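Local coordinates for phosphopantothenoylcysteine decarboxylase (Cryptococcus neoformans, PDB 6EOA), which binds FMN and probably decarboxylates phosphopantothenoylcysteine in coenzyme A biosynthesis, as a homooligomeric flavoprotein, at residues 137-141 with 173-177; 41-47 with 72-77. One frame throughout, in Å; residues are numbered along the deposited sequence.

Contact 1: 137-141 with 173-177; sequences APCSA and PAMNT. With FMN (flavin mononucleotide), chain B.
The carbonyl oxygen of C139 meets the start of the other segment through two neighbouring groups. A174 N donates to C139 O at 3.0 Å, coming in from above the carbonyl plane. P173 CA adds a CH...O contact to the same C139 O. C139 and P173 form a parallel bridge here, at the ends of strands 133-139 and 169-173. P138, which follows a cis peptide bond, packs its CB against A174 CB at 3.5 Å. M175 reaches back toward 137-141. Its chain bends at chi3 (79°), and this turns CE toward the backbone of A141 while SD lies 3.7 Å from A141 CB. The flavin is held from both segments. A141 N donates to FMN O2 at 2.9 Å, and FMN N3 donates to A174 O at 2.8 Å. S140 OG gives the phosphate oxygen FMN O2P a bond of 2.6 Å. S140 is also the N-cap of helix 141-149, where its OG accepts from L143 N. Pyrimidine edge and phosphate are thus both bound at the C-terminal ends of adjacent parallel strands, the usual cofactor site of a Rossmann-like flavoprotein fold.

Contact 2: 41-47 with 72-77; sequences TSGSVAS and ASTYFY. With FMN (flavin mononucleotide), chain B.
The F76 ring carries a carbonyl oxygen over its centre: S44 O sits 3.4 Å above the plane, and V45 N lies over the same face, nearer the rim. Both segments lie at the ends of parallel strands of the Rossmann-like flavoprotein fold, 35-41 and 63-69, and each contains a 3-10 turn. CG of F76 is anti to the carbonyl carbon (chi1 -60°), which lays the ring beneath the 44-45 peptide. The ring edge meets the flavin, with F76 CZ 3.7 Å from FMN C6. V45 CG1 touches both F76 CE1 and the flavin near N5. G43 is the centre of an inverse gamma turn, and its CA lies 3.5 Å from A72 CB. Its N donates to the phosphate at FMN O2P, while its O accepts from the ribityl hydroxyl FMN O2'. S44 OG donates to FMN O4 and accepts from A46 N, which makes an ST turn. V45 N adds a weak bond to FMN O4. S42 O is held by two donors, S44 N and S47 OG, the latter lying in the carbonyl plane. W112 of the second subunit packs on A72 and F76 and stacks on Y75. S73 CB packs against S42 O at 3.2 Å, and S73 OG is bonded to T70 O. T41 and Y77 approach from opposite directions. T41 OG1 lies at the edge of the Y77 ring, hydrogen-bonded to Y77 OH at 2.6 Å.

Contact 1 and contact 2 have centres 10 Å apart and meet directly through S42. Its OG lies 2.5 Å from P138 O and 2.8 Å from S140 N, both probable hydrogen bonds, so this hydroxyl ties the loop after strand 35-41 to the end of strand 133-139. S44 OG also lies 3.2 Å from A174 O, a packing contact, since its one proton is given to FMN O4. FMN spans the two. Contact 1 takes O2 and N3 of the flavin, contact 2 takes O4 and the ribityl chain, and both contribute to O2P. T70 of the same chain and C152 and S158 of the second subunit also bind FMN, so the pocket lies at a subunit interface.

Contact 1: 137-141 with 173-177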
# COMPACT_ATOMS: atom_id res chain seq x y z
N ALA A 137 10.93 10.53 12.61
CA ALA A 137 11.64 9.83 13.68
C ALA A 137 10.67 9.10 14.60
O ALA A 137 9.97 9.73 15.39
CB ALA A 137 12.49 10.81 14.47
N PRO A 138 10.63 7.77 14.50
CA PRO A 138 11.47 6.96 13.62
C PRO A 138 10.88 6.80 12.22
O PRO A 138 9.68 6.99 12.03
CB PRO A 138 11.51 5.61 14.33
CG PRO A 138 10.16 5.52 14.97
CD PRO A 138 9.78 6.92 15.36
N CYS A 139 11.72 6.46 11.25
CA CYS A 139 11.25 6.08 9.93
C CYS A 139 11.41 4.58 9.74
O CYS A 139 12.53 4.07 9.69
CB CYS A 139 12.00 6.83 8.83
SG CYS A 139 11.41 6.45 7.16
N SER A 140 10.29 3.87 9.64
CA SER A 140 10.33 2.43 9.42
C SER A 140 10.80 2.11 8.01
O SER A 140 10.92 3.01 7.18
CB SER A 140 8.96 1.80 9.67
OG SER A 140 8.00 2.33 8.76
N ALA A 141 11.08 0.84 7.74
CA ALA A 141 11.43 0.41 6.39
C ALA A 141 10.25 0.60 5.45
O ALA A 141 10.43 0.97 4.29
CB ALA A 141 11.88 -1.05 6.40
N PRO A 173 16.03 6.60 9.94
CA PRO A 173 15.69 5.18 9.79
C PRO A 173 15.86 4.44 11.11
O PRO A 173 16.80 4.71 11.86
CB PRO A 173 16.67 4.68 8.73
CG PRO A 173 17.10 5.91 7.99
CD PRO A 173 17.11 7.00 9.02
N ALA A 174 14.94 3.52 11.39
CA ALA A 174 14.97 2.76 12.63
C ALA A 174 14.30 1.42 12.40
O ALA A 174 13.08 1.34 12.27
CB ALA A 174 14.29 3.51 13.75
N MET A 175 15.10 0.36 12.34
CA MET A 175 14.58 -0.94 11.98
C MET A 175 15.48 -2.07 12.43
O MET A 175 16.63 -1.84 12.82
CB MET A 175 14.36 -1.01 10.46
CG MET A 175 15.62 -0.81 9.62
SD MET A 175 15.27 -0.49 7.88
CE MET A 175 14.81 1.24 7.94
N ASN A 176 14.95 -3.28 12.40
CA ASN A 176 15.74 -4.47 12.65
C ASN A 176 16.92 -4.47 11.69
O ASN A 176 16.79 -4.06 10.54
CB ASN A 176 14.90 -5.74 12.48
CG ASN A 176 15.72 -7.00 12.60
OD1 ASN A 176 16.12 -7.58 11.59
ND2 ASN A 176 15.98 -7.43 13.82
N THR A 177 18.08 -4.92 12.17
CA THR A 177 19.31 -4.79 11.40
C THR A 177 19.23 -5.52 10.07
O THR A 177 19.81 -5.08 9.08
CB THR A 177 20.53 -5.29 12.20
OG1 THR A 177 21.69 -5.26 11.36
CG2 THR A 177 20.31 -6.70 12.72
N1 FMN B . 9.53 -1.95 11.27
C2 FMN B . 10.69 -1.18 11.21
O2 FMN B . 11.07 -0.74 10.12
N3 FMN B . 11.41 -0.93 12.36
C4 FMN B . 10.98 -1.43 13.58
O4 FMN B . 11.63 -1.19 14.60
C4A FMN B . 9.82 -2.20 13.64
N5 FMN B . 9.38 -2.70 14.85
C5A FMN B . 8.22 -3.46 14.90
C6 FMN B . 7.77 -3.97 16.12
C7 FMN B . 6.60 -4.72 16.18
C7M FMN B . 6.12 -5.27 17.49
C8 FMN B . 5.89 -4.97 15.01
C8M FMN B . 4.63 -5.79 15.04
C9 FMN B . 6.34 -4.47 13.80
C9A FMN B . 7.50 -3.71 13.74
N10 FMN B . 7.94 -3.20 12.53
C10 FMN B . 9.10 -2.45 12.48
C1' FMN B . 7.17 -3.47 11.27
C2' FMN B . 6.24 -2.30 10.97
O2' FMN B . 5.56 -1.88 12.13
C3' FMN B . 5.24 -2.69 9.90
O3' FMN B . 5.94 -2.87 8.69
C4' FMN B . 4.17 -1.61 9.74
O4' FMN B . 3.09 -2.10 8.98
C5' FMN B . 4.77 -0.39 9.06
O5' FMN B . 3.86 0.69 9.13
P FMN B . 4.39 2.20 8.95
O1P FMN B . 4.68 2.45 7.49
O2P FMN B . 5.64 2.46 9.75
O3P FMN B . 3.30 3.13 9.42

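Contact 2: 41-47 with 72-77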
# COMPACT_ATOMS: atom_id res chain seq x y z
N THR A 41 6.01 10.19 13.13
CA THR A 41 6.39 8.95 13.80
C THR A 41 5.78 7.77 13.06
O THR A 41 4.60 7.81 12.70
CB THR A 41 5.95 8.92 15.28
OG1 THR A 41 4.52 8.78 15.36
CG2 THR A 41 6.37 10.21 15.98
N SER A 42 6.58 6.74 12.81
CA SER A 42 6.10 5.57 12.08
C SER A 42 6.22 4.30 12.91
O SER A 42 6.63 4.35 14.07
CB SER A 42 6.86 5.42 10.76
OG SER A 42 8.24 5.19 10.98
N GLY A 43 5.86 3.17 12.32
CA GLY A 43 5.74 1.92 13.05
C GLY A 43 7.02 1.21 13.42
O GLY A 43 7.19 0.02 13.14
N SER A 44 7.94 1.93 14.05
CA SER A 44 9.14 1.33 14.62
C SER A 44 9.05 1.35 16.14
O SER A 44 8.33 2.16 16.71
CB SER A 44 10.39 2.07 14.14
OG SER A 44 11.49 1.80 14.99
N VAL A 45 9.79 0.46 16.80
CA VAL A 45 9.78 0.40 18.26
C VAL A 45 10.31 1.71 18.84
O VAL A 45 9.99 2.07 19.97
CB VAL A 45 10.60 -0.78 18.80
CG1 VAL A 45 10.01 -2.10 18.34
CG2 VAL A 45 12.06 -0.68 18.37
N ALA A 46 11.11 2.42 18.05
CA ALA A 46 11.71 3.67 18.50
C ALA A 46 10.65 4.76 18.69
O ALA A 46 10.95 5.82 19.24
CB ALA A 46 12.78 4.12 17.51
N SER A 47 9.42 4.50 18.25
CA SER A 47 8.31 5.43 18.47
C SER A 47 8.02 5.62 19.95
O SER A 47 7.34 6.57 20.34
CB SER A 47 7.05 4.94 17.75
OG SER A 47 7.00 5.39 16.41
N ALA A 72 0.53 2.42 12.52
CA ALA A 72 1.42 1.50 13.22
C ALA A 72 2.13 2.16 14.41
O ALA A 72 2.34 1.52 15.44
CB ALA A 72 2.45 0.93 12.25
N SER A 73 2.48 3.43 14.28
CA SER A 73 3.22 4.12 15.34
C SER A 73 2.34 4.32 16.57
O SER A 73 2.85 4.43 17.69
CB SER A 73 3.76 5.46 14.86
OG SER A 73 2.73 6.44 14.81
N THR A 74 1.03 4.37 16.36
CA THR A 74 0.10 4.58 17.47
C THR A 74 0.05 3.37 18.41
O THR A 74 -0.52 3.45 19.49
CB THR A 74 -1.33 4.87 16.97
OG1 THR A 74 -1.82 3.74 16.24
CG2 THR A 74 -1.33 6.11 16.07
N TYR A 75 0.62 2.25 17.97
CA TYR A 75 0.72 1.06 18.82
C TYR A 75 1.83 1.19 19.86
O TYR A 75 1.85 0.45 20.84
CB TYR A 75 0.97 -0.18 17.97
CG TYR A 75 -0.26 -0.74 17.30
CD1 TYR A 75 -1.09 -1.63 17.97
CD2 TYR A 75 -0.57 -0.40 15.98
CE1 TYR A 75 -2.22 -2.16 17.35
CE2 TYR A 75 -1.70 -0.93 15.36
CZ TYR A 75 -2.52 -1.80 16.05
OH TYR A 75 -3.63 -2.33 15.44
N PHE A 76 2.76 2.12 19.64
CA PHE A 76 3.93 2.22 20.50
C PHE A 76 3.82 3.35 21.52
O PHE A 76 4.58 3.39 22.49
CB PHE A 76 5.20 2.39 19.66
CG PHE A 76 5.45 1.26 18.70
CD1 PHE A 76 6.11 0.11 19.12
CD2 PHE A 76 5.01 1.33 17.39
CE1 PHE A 76 6.34 -0.94 18.25
CE2 PHE A 76 5.24 0.29 16.51
CZ PHE A 76 5.90 -0.85 16.94
N TYR A 77 2.87 4.25 21.31
CA TYR A 77 2.63 5.34 22.27
C TYR A 77 1.25 5.96 22.08
O TYR A 77 0.64 5.84 21.01
CB TYR A 77 3.72 6.41 22.15
CG TYR A 77 3.62 7.29 20.91
CD1 TYR A 77 3.13 8.59 20.99
CD2 TYR A 77 4.00 6.81 19.67
CE1 TYR A 77 3.04 9.39 19.86
CE2 TYR A 77 3.91 7.60 18.54
CZ TYR A 77 3.43 8.89 18.64
OH TYR A 77 3.34 9.67 17.52
N1 FMN B . 9.53 -1.95 11.27
C2 FMN B . 10.69 -1.18 11.21
O2 FMN B . 11.07 -0.74 10.12
N3 FMN B . 11.41 -0.93 12.36
C4 FMN B . 10.98 -1.43 13.58
O4 FMN B . 11.63 -1.19 14.60
C4A FMN B . 9.82 -2.20 13.64
N5 FMN B . 9.38 -2.70 14.85
C5A FMN B . 8.22 -3.46 14.90
C6 FMN B . 7.77 -3.97 16.12
C7 FMN B . 6.60 -4.72 16.18
C7M FMN B . 6.12 -5.27 17.49
C8 FMN B . 5.89 -4.97 15.01
C8M FMN B . 4.63 -5.79 15.04
C9 FMN B . 6.34 -4.47 13.80
C9A FMN B . 7.50 -3.71 13.74
N10 FMN B . 7.94 -3.20 12.53
C10 FMN B . 9.10 -2.45 12.48
C1' FMN B . 7.17 -3.47 11.27
C2' FMN B . 6.24 -2.30 10.97
O2' FMN B . 5.56 -1.88 12.13
C3' FMN B . 5.24 -2.69 9.90
O3' FMN B . 5.94 -2.87 8.69
C4' FMN B . 4.17 -1.61 9.74
O4' FMN B . 3.09 -2.10 8.98
C5' FMN B . 4.77 -0.39 9.06
O5' FMN B . 3.86 0.69 9.13
P FMN B . 4.39 2.20 8.95
O1P FMN B . 4.68 2.45 7.49
O2P FMN B . 5.64 2.46 9.75
O3P FMN B . 3.30 3.13 9.42